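Local coordinates for PixA inclusion body protein (Burkholderia cenocepacia, PDB 4LZK) that is of unknown function but belongs to the PixA family of inclusion body proteins and probably accumulates in intracellular inclusions, at residues T28-R33 against P49-F54. Sequence-based numbering, arbitrary orientation.
Sequences TNYIKR and PSTALF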
ATOM      1  N   THR C  28      13.091   8.892  15.511  1.00 15.94           N
ATOM      2  CA  THR C  28      13.430   9.776  16.584  1.00 16.80           C
ATOM      3  C   THR C  28      13.987  11.088  16.050  1.00 16.85           C
ATOM      4  O   THR C  28      13.768  12.122  16.626  1.00 22.77           O
ATOM      5  CB  THR C  28      14.359   9.110  17.636  1.00 17.49           C
ATOM      6  OG1 THR C  28      15.538   8.578  17.008  1.00 17.42           O
ATOM      7  CG2 THR C  28      13.597   8.058  18.383  1.00 18.31           C
ATOM      8  N   ASN C  29      14.727  11.055  14.931  1.00 19.81           N
ATOM      9  CA  ASN C  29      15.206  12.299  14.301  1.00 19.28           C
ATOM     10  C   ASN C  29      14.072  13.206  13.851  1.00 19.58           C
ATOM     11  O   ASN C  29      14.130  14.422  13.991  1.00 18.53           O
ATOM     12  CB  ASN C  29      16.150  11.995  13.167  1.00 22.28           C
ATOM     13  CG  ASN C  29      17.510  11.488  13.682  1.00 29.03           C
ATOM     14  OD1 ASN C  29      17.879  11.754  14.822  1.00 28.04           O
ATOM     15  ND2 ASN C  29      18.229  10.742  12.852  1.00 32.70           N
ATOM     16  N   TYR C  30      13.035  12.625  13.307  1.00 17.13           N
ATOM     17  CA  TYR C  30      11.888  13.373  12.919  1.00 22.09           C
ATOM     18  C   TYR C  30      11.200  14.024  14.128  1.00 23.10           C
ATOM     19  O   TYR C  30      10.815  15.237  14.089  1.00 22.41           O
ATOM     20  CB  TYR C  30      10.908  12.484  12.170  1.00 26.63           C
ATOM     21  CG  TYR C  30       9.692  13.276  11.808  1.00 38.32           C
ATOM     22  CD1 TYR C  30       9.842  14.529  11.220  1.00 43.49           C
ATOM     23  CD2 TYR C  30       8.404  12.841  12.118  1.00 42.71           C
ATOM     24  CE1 TYR C  30       8.753  15.307  10.925  1.00 51.01           C
ATOM     25  CE2 TYR C  30       7.310  13.612  11.811  1.00 51.69           C
ATOM     26  CZ  TYR C  30       7.490  14.846  11.205  1.00 57.49           C
ATOM     27  OH  TYR C  30       6.425  15.659  10.874  1.00 71.87           O
ATOM     28  N   ILE C  31      11.045  13.259  15.215  1.00 19.39           N
ATOM     29  CA  ILE C  31      10.442  13.782  16.425  1.00 21.77           C
ATOM     30  C   ILE C  31      11.219  14.974  16.979  1.00 19.16           C
ATOM     31  O   ILE C  31      10.668  16.001  17.368  1.00 20.66           O
ATOM     32  CB  ILE C  31      10.450  12.714  17.576  1.00 22.20           C
ATOM     33  CG1 ILE C  31       9.732  11.431  17.165  1.00 28.34           C
ATOM     34  CG2 ILE C  31       9.783  13.238  18.805  1.00 22.02           C
ATOM     35  CD1 ILE C  31       8.513  11.690  16.466  1.00 28.11           C
ATOM     36  N   LYS C  32      12.506  14.811  17.052  1.00 18.18           N
ATOM     37  CA  LYS C  32      13.353  15.830  17.655  1.00 20.35           C
ATOM     38  C   LYS C  32      13.277  17.131  16.843  1.00 23.90           C
ATOM     39  O   LYS C  32      13.269  18.220  17.432  1.00 24.79           O
ATOM     40  CB  LYS C  32      14.825  15.328  17.747  1.00 21.41           C
ATOM     41  CG  LYS C  32      15.060  14.425  18.929  1.00 23.44           C
ATOM     42  CD  LYS C  32      16.536  13.997  19.123  1.00 25.79           C
ATOM     43  CE  LYS C  32      17.151  13.541  17.841  1.00 26.00           C
ATOM     44  NZ  LYS C  32      18.537  12.947  17.976  1.00 31.55           N
ATOM     45  N   ARG C  33      13.214  17.020  15.520  1.00 23.99           N
ATOM     46  CA  ARG C  33      13.032  18.201  14.657  1.00 26.70           C
ATOM     47  C   ARG C  33      11.631  18.815  14.779  1.00 26.36           C
ATOM     48  O   ARG C  33      11.458  20.022  14.761  1.00 25.28           O
ATOM     49  CB  ARG C  33      13.261  17.867  13.167  1.00 27.36           C
ATOM     50  CG  ARG C  33      14.709  17.588  12.791  1.00 32.29           C
ATOM     51  CD  ARG C  33      14.868  17.487  11.281  1.00 33.17           C
ATOM     52  NE  ARG C  33      14.096  16.370  10.766  1.00 37.68           N
ATOM     53  CZ  ARG C  33      14.537  15.129  10.584  1.00 36.56           C
ATOM     54  NH1 ARG C  33      15.790  14.796  10.914  1.00 37.29           N
ATOM     55  NH2 ARG C  33      13.706  14.228  10.086  1.00 32.75           N
ATOM     56  N   PRO C  49       2.142  12.562  15.770  1.00 19.15           N
ATOM     57  CA  PRO C  49       1.325  11.894  14.758  1.00 19.29           C
ATOM     58  C   PRO C  49       1.808  10.517  14.484  1.00 20.01           C
ATOM     59  O   PRO C  49       2.991  10.246  14.680  1.00 18.36           O
ATOM     60  CB  PRO C  49       1.497  12.802  13.523  1.00 19.64           C
ATOM     61  CG  PRO C  49       2.847  13.414  13.718  1.00 20.04           C
ATOM     62  CD  PRO C  49       2.923  13.669  15.211  1.00 18.31           C
ATOM     63  N   SER C  50       0.944   9.631  13.982  1.00 20.33           N
ATOM     64  CA  SER C  50       1.359   8.275  13.664  1.00 21.22           C
ATOM     65  C   SER C  50       2.288   8.259  12.449  1.00 19.04           C
ATOM     66  O   SER C  50       2.930   7.296  12.162  1.00 23.92           O
ATOM     67  CB  SER C  50       0.116   7.383  13.416  1.00 25.19           C
ATOM     68  OG  SER C  50      -0.610   7.938  12.350  1.00 25.29           O
ATOM     69  N   THR C  51       2.369   9.384  11.788  1.00 19.38           N
ATOM     70  CA  THR C  51       3.250   9.618  10.668  1.00 21.78           C
ATOM     71  C   THR C  51       4.773   9.524  11.063  1.00 20.70           C
ATOM     72  O   THR C  51       5.685   9.260  10.232  1.00 20.45           O
ATOM     73  CB  THR C  51       2.846  11.028  10.190  1.00 25.56           C
ATOM     74  OG1 THR C  51       2.564  11.015   8.811  1.00 39.02           O
ATOM     75  CG2 THR C  51       3.783  12.002  10.549  1.00 27.40           C
ATOM     76  N   ALA C  52       5.035   9.712  12.339  1.00 19.07           N
ATOM     77  CA  ALA C  52       6.387   9.715  12.882  1.00 20.39           C
ATOM     78  C   ALA C  52       6.918   8.328  13.214  1.00 18.83           C
ATOM     79  O   ALA C  52       8.005   8.197  13.752  1.00 19.18           O
ATOM     80  CB  ALA C  52       6.372  10.525  14.156  1.00 22.73           C
ATOM     81  N   LEU C  53       6.166   7.284  12.948  1.00 15.81           N
ATOM     82  CA  LEU C  53       6.641   6.001  13.309  1.00 15.15           C
ATOM     83  C   LEU C  53       6.075   4.962  12.381  1.00 13.83           C
ATOM     84  O   LEU C  53       5.263   5.281  11.527  1.00 14.59           O
ATOM     85  CB  LEU C  53       6.306   5.694  14.782  1.00 17.13           C
ATOM     86  CG  LEU C  53       4.788   5.572  15.058  1.00 18.55           C
ATOM     87  CD1 LEU C  53       4.539   4.269  15.795  1.00 21.22           C
ATOM     88  CD2 LEU C  53       4.363   6.739  15.894  1.00 21.15           C
ATOM     89  N   PHE C  54       6.488   3.722  12.539  1.00 12.63           N
ATOM     90  CA  PHE C  54       6.012   2.604  11.727  1.00 13.59           C
ATOM     91  C   PHE C  54       5.666   1.453  12.713  1.00 13.86           C
ATOM     92  O   PHE C  54       6.344   1.292  13.729  1.00 16.25           O
ATOM     93  CB  PHE C  54       7.126   2.168  10.829  1.00 15.25           C
ATOM     94  CG  PHE C  54       7.736   3.268  10.023  1.00 20.13           C
ATOM     95  CD1 PHE C  54       7.127   3.709   8.865  1.00 22.95           C
ATOM     96  CD2 PHE C  54       8.925   3.855  10.395  1.00 23.24           C
ATOM     97  CE1 PHE C  54       7.699   4.721   8.081  1.00 25.34           C
ATOM     98  CE2 PHE C  54       9.511   4.879   9.607  1.00 24.88           C
ATOM     99  CZ  PHE C  54       8.892   5.295   8.452  1.00 26.39           C
TER
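With CG of Tyr30 trans to the backbone N (chi1 178°), the phenol ring is carried out from the helix so that its CD2-CE2 side runs along Ala52, while chi1 of -57° and chi2 of -43° swing CD1 of Ile31 round to meet the same residue. The methyl of Ala52 thus fits into the notch formed by these two consecutive helix residues. It lies near the plane of the tyrosine ring, at its edge, with Ala52 CB 3.7 Å from Tyr30 CD2, and it presses more closely on the isoleucine, where Ala52 CB and Ile31 CD1 are 3.4 Å apart, tighter than usual for two carbons. Farther along the ring, the methyl branch of Thr51 approaches at a slant, Thr51 CG2 lying 4.1 Å from Tyr30 CE2. Across these segments the packing is apolar, and the polar end of the tyrosine is satisfied by another chain: its OH is hydrogen-bonded to the OH of Tyr30 of a neighbouring subunit, whose side chain also packs on Pro49 and Thr51. Ile31 is buried and also touches Ile48, Leu164 and Phe178. The Ala52 side is held by its own 3-10 turn, in which Ala52 N donates to Pro49 O at 3.2 Å, and by backbone hydrogen bonding between Ala52 and Asp27, the residue just before the helix. The contact therefore lies within the connection between adjacent antiparallel strands 19-26 and 53-57, whose short helix 28-34 carries Ile31 onto strands 154-167 and 172-186 of the second mixed sheet, linking the two sheets of a mainly beta fold.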